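Local structure of HcgC (Methanococcus maripaludis S2, 5O4J) at residues Glu40-Ala45 with Asn105-Ile110; Pro128-Val133 with Gly157-Val162; Ile202-Tyr207 with Ala229-Ser234. The protein is a SAM-dependent C-methyltransferase that methylates a pyridinol, probably as a step in building the iron-guanylylpyridinol cofactor of [Fe]-hydrogenase. One frame throughout, in Å; residues are numbered along the deposited sequence.

Interaction 1 (Glu40-Ala45 with Asn105-Ile110); sequences EEFKQA and NPDLVI
Past a corner at K43, E40-A45 runs parallel to N105-I110, with A45 beside L108 (CA-CA 4.6 Å). Main-chain pairing is thin: the O of Q44 receives only weak bonds from the N-H groups of D107 and L108. The carboxylate of D107 does more. Its CG sits in the crowded position between backbone N and carbonyl carbon (chi1 47°), which turns both oxygens to the corner. OD2 takes the N-H of K43 at 2.8 Å, almost straight at 171°, and OD1 takes that of Q44 at 2.9 Å; each uses its syn lone pair, so the carboxylate spans two successive backbone N-H groups and its rotation is fixed. Strands 42-48 and 108-111 are neighbours in the parallel part of a Rossmann-like sheet, the contact lying at their N-terminal starts. An alanine in place of D107 removes the acceptor of both N-H groups and would probably loosen the corner at K43. Q44, extended with CG anti to the backbone N, reaches along P106 to accept the N-H of N105 at OE1 (2.7 Å). On the apolar side, CB of L108 lies over one face of the F42 ring, 4.0 Å from its centroid, while CD2 of L108 meets CB of A45.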
loop_
_atom_site.group_PDB
_atom_site.type_symbol
_atom_site.label_atom_id
_atom_site.label_comp_id
_atom_site.label_asym_id
_atom_site.label_seq_id
_atom_site.Cartn_x
_atom_site.Cartn_y
_atom_site.Cartn_z
ATOM N N GLU A 40 -4.762 -39.777 -16.161
ATOM C CA GLU A 40 -4.737 -41.095 -15.544
ATOM C C GLU A 40 -6.081 -41.400 -14.888
ATOM O O GLU A 40 -6.715 -40.530 -14.285
ATOM C CB GLU A 40 -3.606 -41.186 -14.514
ATOM C CG GLU A 40 -3.443 -42.584 -13.913
ATOM C CD GLU A 40 -2.156 -42.768 -13.120
ATOM O OE1 GLU A 40 -1.331 -41.837 -13.063
ATOM O OE2 GLU A 40 -1.964 -43.869 -12.562
ATOM N N GLU A 41 -6.521 -42.643 -15.030
ATOM C CA GLU A 41 -7.764 -43.107 -14.442
ATOM C C GLU A 41 -7.465 -43.896 -13.176
ATOM O O GLU A 41 -6.445 -44.587 -13.078
ATOM C CB GLU A 41 -8.539 -43.957 -15.451
ATOM C CG GLU A 41 -9.105 -43.133 -16.600
ATOM C CD GLU A 41 -9.725 -43.978 -17.696
ATOM O OE1 GLU A 41 -9.713 -45.218 -17.584
ATOM O OE2 GLU A 41 -10.235 -43.393 -18.672
ATOM N N PHE A 42 -8.367 -43.782 -12.204
ATOM C CA PHE A 42 -8.161 -44.345 -10.880
ATOM C C PHE A 42 -9.416 -45.085 -10.443
ATOM O O PHE A 42 -10.535 -44.709 -10.803
ATOM C CB PHE A 42 -7.827 -43.249 -9.851
ATOM C CG PHE A 42 -6.576 -42.477 -10.169
ATOM C CD1 PHE A 42 -5.336 -42.909 -9.715
ATOM C CD2 PHE A 42 -6.636 -41.330 -10.934
ATOM C CE1 PHE A 42 -4.183 -42.198 -10.019
ATOM C CE2 PHE A 42 -5.489 -40.616 -11.241
ATOM C CZ PHE A 42 -4.266 -41.041 -10.780
ATOM N N LYS A 43 -9.219 -46.130 -9.638
ATOM C CA LYS A 43 -10.345 -46.900 -9.127
ATOM C C LYS A 43 -10.980 -46.220 -7.926
ATOM O O LYS A 43 -12.209 -46.228 -7.781
ATOM C CB LYS A 43 -9.887 -48.312 -8.750
ATOM C CG LYS A 43 -9.674 -49.223 -9.950
ATOM C CD LYS A 43 -9.009 -50.535 -9.547
ATOM C CE LYS A 43 -8.989 -51.528 -10.700
ATOM N NZ LYS A 43 -8.085 -51.097 -11.805
ATOM N N GLN A 44 -10.167 -45.624 -7.056
ATOM C CA GLN A 44 -10.685 -45.042 -5.825
ATOM C C GLN A 44 -9.822 -43.865 -5.403
ATOM O O GLN A 44 -8.634 -44.030 -5.110
ATOM C CB GLN A 44 -10.731 -46.091 -4.721
ATOM C CG GLN A 44 -11.280 -45.576 -3.406
ATOM C CD GLN A 44 -11.217 -46.618 -2.321
ATOM O OE1 GLN A 44 -10.157 -46.877 -1.758
ATOM N NE2 GLN A 44 -12.351 -47.246 -2.039
ATOM N N ALA A 45 -10.428 -42.687 -5.353
ATOM C CA ALA A 45 -9.760 -41.480 -4.896
ATOM C C ALA A 45 -10.305 -41.103 -3.529
ATOM O O ALA A 45 -11.518 -41.133 -3.309
ATOM C CB ALA A 45 -9.966 -40.326 -5.876
ATOM N N ASN A 105 -8.819 -48.695 -0.224
ATOM C CA ASN A 105 -7.491 -48.935 -0.771
ATOM C C ASN A 105 -7.285 -47.981 -1.939
ATOM O O ASN A 105 -7.214 -48.414 -3.095
ATOM C CB ASN A 105 -7.331 -50.386 -1.228
ATOM C CG ASN A 105 -5.913 -50.706 -1.648
ATOM O OD1 ASN A 105 -4.965 -50.053 -1.212
ATOM N ND2 ASN A 105 -5.759 -51.705 -2.509
ATOM N N PRO A 106 -7.194 -46.679 -1.677
ATOM C CA PRO A 106 -7.194 -45.705 -2.775
ATOM C C PRO A 106 -5.911 -45.759 -3.589
ATOM O O PRO A 106 -4.819 -45.961 -3.053
ATOM C CB PRO A 106 -7.332 -44.364 -2.050
ATOM C CG PRO A 106 -6.730 -44.610 -0.708
ATOM C CD PRO A 106 -7.087 -46.029 -0.360
ATOM N N ASP A 107 -6.054 -45.580 -4.903
ATOM C CA ASP A 107 -4.893 -45.376 -5.756
ATOM C C ASP A 107 -4.622 -43.900 -6.021
ATOM O O ASP A 107 -3.594 -43.573 -6.624
ATOM C CB ASP A 107 -5.035 -46.165 -7.074
ATOM C CG ASP A 107 -6.389 -45.998 -7.741
ATOM O OD1 ASP A 107 -7.280 -45.329 -7.184
ATOM O OD2 ASP A 107 -6.567 -46.590 -8.825
ATOM N N LEU A 108 -5.495 -43.008 -5.555
ATOM C CA LEU A 108 -5.257 -41.568 -5.580
ATOM C C LEU A 108 -5.624 -41.002 -4.217
ATOM O O LEU A 108 -6.750 -41.188 -3.750
ATOM C CB LEU A 108 -6.071 -40.884 -6.680
ATOM C CG LEU A 108 -6.093 -39.351 -6.683
ATOM C CD1 LEU A 108 -4.699 -38.760 -6.868
ATOM C CD2 LEU A 108 -7.051 -38.832 -7.747
ATOM N N VAL A 109 -4.683 -40.317 -3.582
ATOM C CA VAL A 109 -4.917 -39.658 -2.302
ATOM C C VAL A 109 -4.582 -38.184 -2.475
ATOM O O VAL A 109 -3.530 -37.840 -3.019
ATOM C CB VAL A 109 -4.082 -40.289 -1.168
ATOM C CG1 VAL A 109 -4.259 -39.526 0.143
ATOM C CG2 VAL A 109 -4.460 -41.758 -0.974
ATOM N N ILE A 110 -5.484 -37.316 -2.031
ATOM C CA ILE A 110 -5.267 -35.878 -2.072
ATOM C C ILE A 110 -5.541 -35.352 -0.674
ATOM O O ILE A 110 -6.652 -35.518 -0.157
ATOM C CB ILE A 110 -6.164 -35.170 -3.103
ATOM C CG1 ILE A 110 -5.931 -35.782 -4.493
ATOM C CG2 ILE A 110 -5.886 -33.673 -3.107
ATOM C CD1 ILE A 110 -6.772 -35.174 -5.597
#

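Interaction 2 (Pro128-Val133 with Gly157-Val162); sequences PKVLIV and GAKKGV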
loop_
_atom_site.group_PDB
_atom_site.type_symbol
_atom_site.label_atom_id
_atom_site.label_comp_id
_atom_site.label_asym_id
_atom_site.label_seq_id
_atom_site.Cartn_x
_atom_site.Cartn_y
_atom_site.Cartn_z
ATOM N N PRO A 128 -0.975 -45.373 -2.555
ATOM C CA PRO A 128 -1.606 -45.001 -3.819
ATOM C C PRO A 128 -0.593 -44.926 -4.955
ATOM O O PRO A 128 0.621 -44.930 -4.752
ATOM C CB PRO A 128 -2.187 -43.613 -3.514
ATOM C CG PRO A 128 -1.212 -43.028 -2.545
ATOM C CD PRO A 128 -0.665 -44.191 -1.730
ATOM N N LYS A 129 -1.131 -44.874 -6.169
ATOM C CA LYS A 129 -0.313 -44.544 -7.328
ATOM C C LYS A 129 0.151 -43.099 -7.261
ATOM O O LYS A 129 1.310 -42.795 -7.561
ATOM C CB LYS A 129 -1.122 -44.786 -8.600
ATOM C CG LYS A 129 -1.428 -46.247 -8.854
ATOM C CD LYS A 129 -2.350 -46.407 -10.046
ATOM C CE LYS A 129 -2.711 -47.866 -10.269
ATOM N NZ LYS A 129 -3.866 -48.007 -11.195
ATOM N N VAL A 130 -0.735 -42.202 -6.837
ATOM C CA VAL A 130 -0.480 -40.767 -6.831
ATOM C C VAL A 130 -0.904 -40.198 -5.485
ATOM O O VAL A 130 -1.979 -40.531 -4.973
ATOM C CB VAL A 130 -1.221 -40.060 -7.980
ATOM C CG1 VAL A 130 -1.068 -38.544 -7.895
ATOM C CG2 VAL A 130 -0.704 -40.580 -9.316
ATOM N N LEU A 131 -0.042 -39.369 -4.906
ATOM C CA LEU A 131 -0.338 -38.599 -3.707
ATOM C C LEU A 131 -0.155 -37.126 -4.033
ATOM O O LEU A 131 0.892 -36.736 -4.555
ATOM C CB LEU A 131 0.587 -38.999 -2.556
ATOM C CG LEU A 131 0.535 -38.099 -1.316
ATOM C CD1 LEU A 131 -0.812 -38.227 -0.639
ATOM C CD2 LEU A 131 1.662 -38.444 -0.356
ATOM N N ILE A 132 -1.168 -36.312 -3.733
ATOM C CA ILE A 132 -1.079 -34.858 -3.830
ATOM C C ILE A 132 -1.376 -34.281 -2.459
ATOM O O ILE A 132 -2.393 -34.628 -1.854
ATOM C CB ILE A 132 -2.067 -34.286 -4.860
ATOM C CG1 ILE A 132 -1.771 -34.854 -6.247
ATOM C CG2 ILE A 132 -2.008 -32.760 -4.868
ATOM C CD1 ILE A 132 -2.835 -34.553 -7.265
ATOM N N VAL A 133 -0.499 -33.402 -1.977
ATOM C CA VAL A 133 -0.688 -32.684 -0.721
ATOM C C VAL A 133 -0.750 -31.200 -1.041
ATOM O O VAL A 133 0.127 -30.674 -1.733
ATOM C CB VAL A 133 0.442 -32.972 0.286
ATOM C CG1 VAL A 133 0.278 -32.139 1.574
ATOM C CG2 VAL A 133 0.497 -34.447 0.620
ATOM N N GLY A 157 3.096 -43.051 -2.108
ATOM C CA GLY A 157 2.757 -42.771 -3.491
ATOM C C GLY A 157 3.916 -42.908 -4.462
ATOM O O GLY A 157 5.029 -42.448 -4.187
ATOM N N ALA A 158 3.661 -43.533 -5.612
ATOM C CA ALA A 158 4.694 -43.669 -6.635
ATOM C C ALA A 158 5.000 -42.326 -7.287
ATOM O O ALA A 158 6.144 -42.051 -7.671
ATOM C CB ALA A 158 4.251 -44.679 -7.691
ATOM N N LYS A 159 3.980 -41.493 -7.437
ATOM C CA LYS A 159 4.092 -40.149 -7.981
ATOM C C LYS A 159 3.544 -39.200 -6.928
ATOM O O LYS A 159 2.481 -39.462 -6.360
ATOM C CB LYS A 159 3.308 -40.040 -9.287
ATOM C CG LYS A 159 3.367 -38.707 -10.010
ATOM C CD LYS A 159 2.233 -38.680 -11.027
ATOM C CE LYS A 159 2.441 -37.699 -12.143
ATOM N NZ LYS A 159 1.273 -37.784 -13.063
ATOM N N LYS A 160 4.294 -38.142 -6.625
ATOM C CA LYS A 160 3.956 -37.224 -5.540
ATOM C C LYS A 160 3.916 -35.802 -6.071
ATOM O O LYS A 160 4.757 -35.420 -6.890
ATOM C CB LYS A 160 4.987 -37.325 -4.419
ATOM C CG LYS A 160 5.065 -38.698 -3.787
ATOM C CD LYS A 160 6.145 -38.748 -2.725
ATOM C CE LYS A 160 6.390 -40.170 -2.268
ATOM N NZ LYS A 160 7.339 -40.215 -1.132
ATOM N N GLY A 161 2.948 -35.019 -5.608
ATOM C CA GLY A 161 2.831 -33.636 -6.030
ATOM C C GLY A 161 2.379 -32.754 -4.886
ATOM O O GLY A 161 1.684 -33.195 -3.970
ATOM N N VAL A 162 2.782 -31.486 -4.955
ATOM C CA VAL A 162 2.414 -30.481 -3.965
ATOM C C VAL A 162 1.626 -29.396 -4.680
ATOM O O VAL A 162 2.145 -28.750 -5.596
ATOM C CB VAL A 162 3.648 -29.892 -3.261
ATOM C CG1 VAL A 162 3.235 -28.809 -2.272
ATOM C CG2 VAL A 162 4.423 -30.980 -2.552
#
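V130 and K159 stand side by side on one face of two parallel strands, both side chains pointing the same way, so that CG2 of V130 lies 3.9 Å from CD of K159. The lysine leaves its backbone with CG anti to N (chi1 -178°) and stays extended, lending its methylenes to the valine and carrying NZ beyond it to the carbonyl oxygen of F36, whose ring it also meets in a cation-pi contact. On the same face I132 is paired with G161, which offers no side chain, so CG2 of I132 meets only backbone there, the O of G161 at 3.8 Å. L131 and V133 point to the other face, with K160 and V162 as their partners. Beta-branched residues suit the strand: V130 and I132 pack on helix 18-37, while V133, on the other face, meets D111. G157 enters with a positive phi of 100°, a conformation that calls for glycine; a CB would also crowd that of L131.

The strands, 14° apart, are the two ends of a beta-alpha-beta crossover through helix 142-147. Between them N-H groups alternate from strand to strand, as when L131 N gives to K159 O at 2.9 Å. These bonds run nearly along the C=O axes, implying a regular pairing held by the backbone, while the ammonium groups of K159 and K160 find partners outside it, at the carbonyl oxygens of F36 and L154.

Interaction 3 (Ile202-Tyr207 with Ala229-Ser234); sequences IPNLKY and AITVSS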
loop_
_atom_site.group_PDB
_atom_site.type_symbol
_atom_site.label_atom_id
_atom_site.label_comp_id
_atom_site.label_asym_id
_atom_site.label_seq_id
_atom_site.Cartn_x
_atom_site.Cartn_y
_atom_site.Cartn_z
ATOM N N ILE A 202 -16.751 -0.589 0.450
ATOM C CA ILE A 202 -17.079 -1.588 1.464
ATOM C C ILE A 202 -16.714 -2.966 0.929
ATOM O O ILE A 202 -17.331 -3.415 -0.050
ATOM C CB ILE A 202 -18.567 -1.549 1.840
ATOM C CG1 ILE A 202 -18.939 -0.211 2.478
ATOM C CG2 ILE A 202 -18.933 -2.739 2.724
ATOM C CD1 ILE A 202 -18.334 0.030 3.846
ATOM N N PRO A 203 -15.806 -3.697 1.576
ATOM C CA PRO A 203 -15.709 -5.138 1.323
ATOM C C PRO A 203 -16.786 -5.849 2.123
ATOM O O PRO A 203 -16.880 -5.680 3.340
ATOM C CB PRO A 203 -14.310 -5.493 1.823
ATOM C CG PRO A 203 -14.052 -4.502 2.936
ATOM C CD PRO A 203 -14.889 -3.271 2.650
ATOM N N ASN A 204 -17.622 -6.620 1.437
ATOM C CA ASN A 204 -18.730 -7.298 2.106
ATOM C C ASN A 204 -18.226 -8.601 2.713
ATOM O O ASN A 204 -18.601 -9.707 2.316
ATOM C CB ASN A 204 -19.872 -7.514 1.138
ATOM C CG ASN A 204 -20.564 -6.230 0.816
ATOM O OD1 ASN A 204 -20.925 -5.481 1.722
ATOM N ND2 ASN A 204 -20.712 -5.930 -0.473
ATOM N N LEU A 205 -17.375 -8.435 3.724
ATOM C CA LEU A 205 -16.679 -9.540 4.356
ATOM C C LEU A 205 -17.164 -9.755 5.781
ATOM O O LEU A 205 -17.654 -8.839 6.452
ATOM C CB LEU A 205 -15.169 -9.301 4.354
ATOM C CG LEU A 205 -14.524 -9.339 2.970
ATOM C CD1 LEU A 205 -13.079 -8.880 3.018
ATOM C CD2 LEU A 205 -14.601 -10.763 2.422
ATOM N N LYS A 206 -17.017 -10.994 6.223
ATOM C CA LYS A 206 -17.249 -11.389 7.606
ATOM C C LYS A 206 -16.472 -12.676 7.824
ATOM O O LYS A 206 -15.820 -13.197 6.914
ATOM C CB LYS A 206 -18.735 -11.575 7.900
ATOM C CG LYS A 206 -19.364 -12.695 7.075
ATOM C CD LYS A 206 -20.763 -13.057 7.563
ATOM C CE LYS A 206 -20.689 -13.874 8.850
ATOM N NZ LYS A 206 -22.018 -14.035 9.475
ATOM N N TYR A 207 -16.532 -13.187 9.047
ATOM C CA TYR A 207 -15.800 -14.400 9.391
ATOM C C TYR A 207 -16.625 -15.610 8.946
ATOM O O TYR A 207 -17.252 -16.312 9.743
ATOM C CB TYR A 207 -15.490 -14.400 10.880
ATOM C CG TYR A 207 -14.752 -15.614 11.364
ATOM C CD1 TYR A 207 -13.573 -16.024 10.757
ATOM C CD2 TYR A 207 -15.214 -16.338 12.446
ATOM C CE1 TYR A 207 -12.890 -17.147 11.210
ATOM C CE2 TYR A 207 -14.542 -17.458 12.901
ATOM C CZ TYR A 207 -13.385 -17.852 12.283
ATOM O OH TYR A 207 -12.719 -18.957 12.748
ATOM N N ALA A 229 -19.445 -8.940 -3.698
ATOM C CA ALA A 229 -18.162 -8.846 -3.010
ATOM C C ALA A 229 -17.923 -7.441 -2.467
ATOM O O ALA A 229 -17.354 -7.280 -1.382
ATOM C CB ALA A 229 -17.014 -9.263 -3.931
ATOM N N ILE A 230 -18.333 -6.413 -3.204
ATOM C CA ILE A 230 -18.005 -5.031 -2.865
ATOM C C ILE A 230 -19.206 -4.134 -3.099
ATOM O O ILE A 230 -19.929 -4.287 -4.085
ATOM C CB ILE A 230 -16.800 -4.519 -3.679
ATOM C CG1 ILE A 230 -15.552 -5.317 -3.289
ATOM C CG2 ILE A 230 -16.552 -3.038 -3.410
ATOM C CD1 ILE A 230 -14.318 -5.022 -4.111
ATOM N N THR A 231 -19.390 -3.173 -2.201
ATOM C CA THR A 231 -20.367 -2.104 -2.352
ATOM C C THR A 231 -19.638 -0.766 -2.299
ATOM O O THR A 231 -18.789 -0.551 -1.429
ATOM C CB THR A 231 -21.431 -2.198 -1.258
ATOM O OG1 THR A 231 -22.092 -3.461 -1.366
ATOM C CG2 THR A 231 -22.454 -1.074 -1.381
ATOM N N VAL A 232 -19.939 0.114 -3.251
ATOM C CA VAL A 232 -19.220 1.371 -3.395
ATOM C C VAL A 232 -20.191 2.534 -3.274
ATOM O O VAL A 232 -21.311 2.477 -3.796
ATOM C CB VAL A 232 -18.472 1.447 -4.742
ATOM C CG1 VAL A 232 -17.532 2.640 -4.724
ATOM C CG2 VAL A 232 -17.722 0.159 -5.019
ATOM N N SER A 233 -19.735 3.600 -2.624
ATOM C CA SER A 233 -20.431 4.883 -2.565
ATOM C C SER A 233 -19.631 5.889 -3.388
ATOM O O SER A 233 -18.433 6.081 -3.144
ATOM C CB SER A 233 -20.581 5.349 -1.116
ATOM O OG SER A 233 -21.251 6.597 -1.030
ATOM N N SER A 234 -20.270 6.506 -4.385
ATOM C CA SER A 234 -19.559 7.403 -5.286
ATOM C C SER A 234 -20.505 8.457 -5.860
ATOM O O SER A 234 -21.727 8.282 -5.894
ATOM C CB SER A 234 -18.900 6.626 -6.432
ATOM O OG SER A 234 -19.872 6.042 -7.281
#
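T231, N204 and I202 bury the most surface here, and two of them meet through their side chains. The amide of N204 swings back over the neighbouring strand, its CG beside the backbone N (chi1 -72°), and ND2 gives a nearly straight hydrogen bond (174°) to OG1 of T231 at 3.0 Å. OG1 lies almost exactly in the amide plane, where an N-H can point straight at it. ND2 has a second acceptor in the carbonyl oxygen of S228, the residue just before A229. Asparagine suits the place: short enough to fold back, yet carrying a flat donor. The threonine turns OG1 to the backbone N side (chi1 -60°) to receive it.

I202 works mainly through its backbone. It forms an antiparallel hydrogen-bonded pair with T231, I202 N giving to T231 O at 2.8 Å and T231 N returning to I202 O at 3.0 Å, while the CB of I202 lies 3.4 Å from T231 O. P203, which has no N-H to offer, falls at the non-hydrogen-bonded pair with I230. Beyond it N204 N reaches A229 O at 2.9 Å, though from above the carbonyl plane, as the chain leaves the sheet through an inverse gamma turn centred on N204.

Strand 198-203 is outermost in its four-stranded antiparallel sheet within the chain, and P203 packs on M186 of the second subunit. The backbone N-H groups of I202, N204 and T231 and the ND2 of N204 thus have acceptors at this buried strand end, before the chain runs on along the subunit interface.

Interactions 1 and 2 belong to one sheet, the mixed one with the Rossmann-like parallel strands: 108-111 and 130-134 are neighbours in it, and V109 probably bonds through its O to I132 N and through its N to V130 O. Interaction 3 lies about 41 and 40 Å from them between centres, across the middle of the chain, in the separate antiparallel sheet near the second subunit. Interactions 1 and 3 are buried, interaction 2 only partly. Their chemistry differs with their place in the fold: a carboxylate takes backbone N-H groups where two strands begin in interaction 1, regular main-chain bonding dominates interaction 2, and an amide-hydroxyl bond reinforces the short strand pairing of interaction 3.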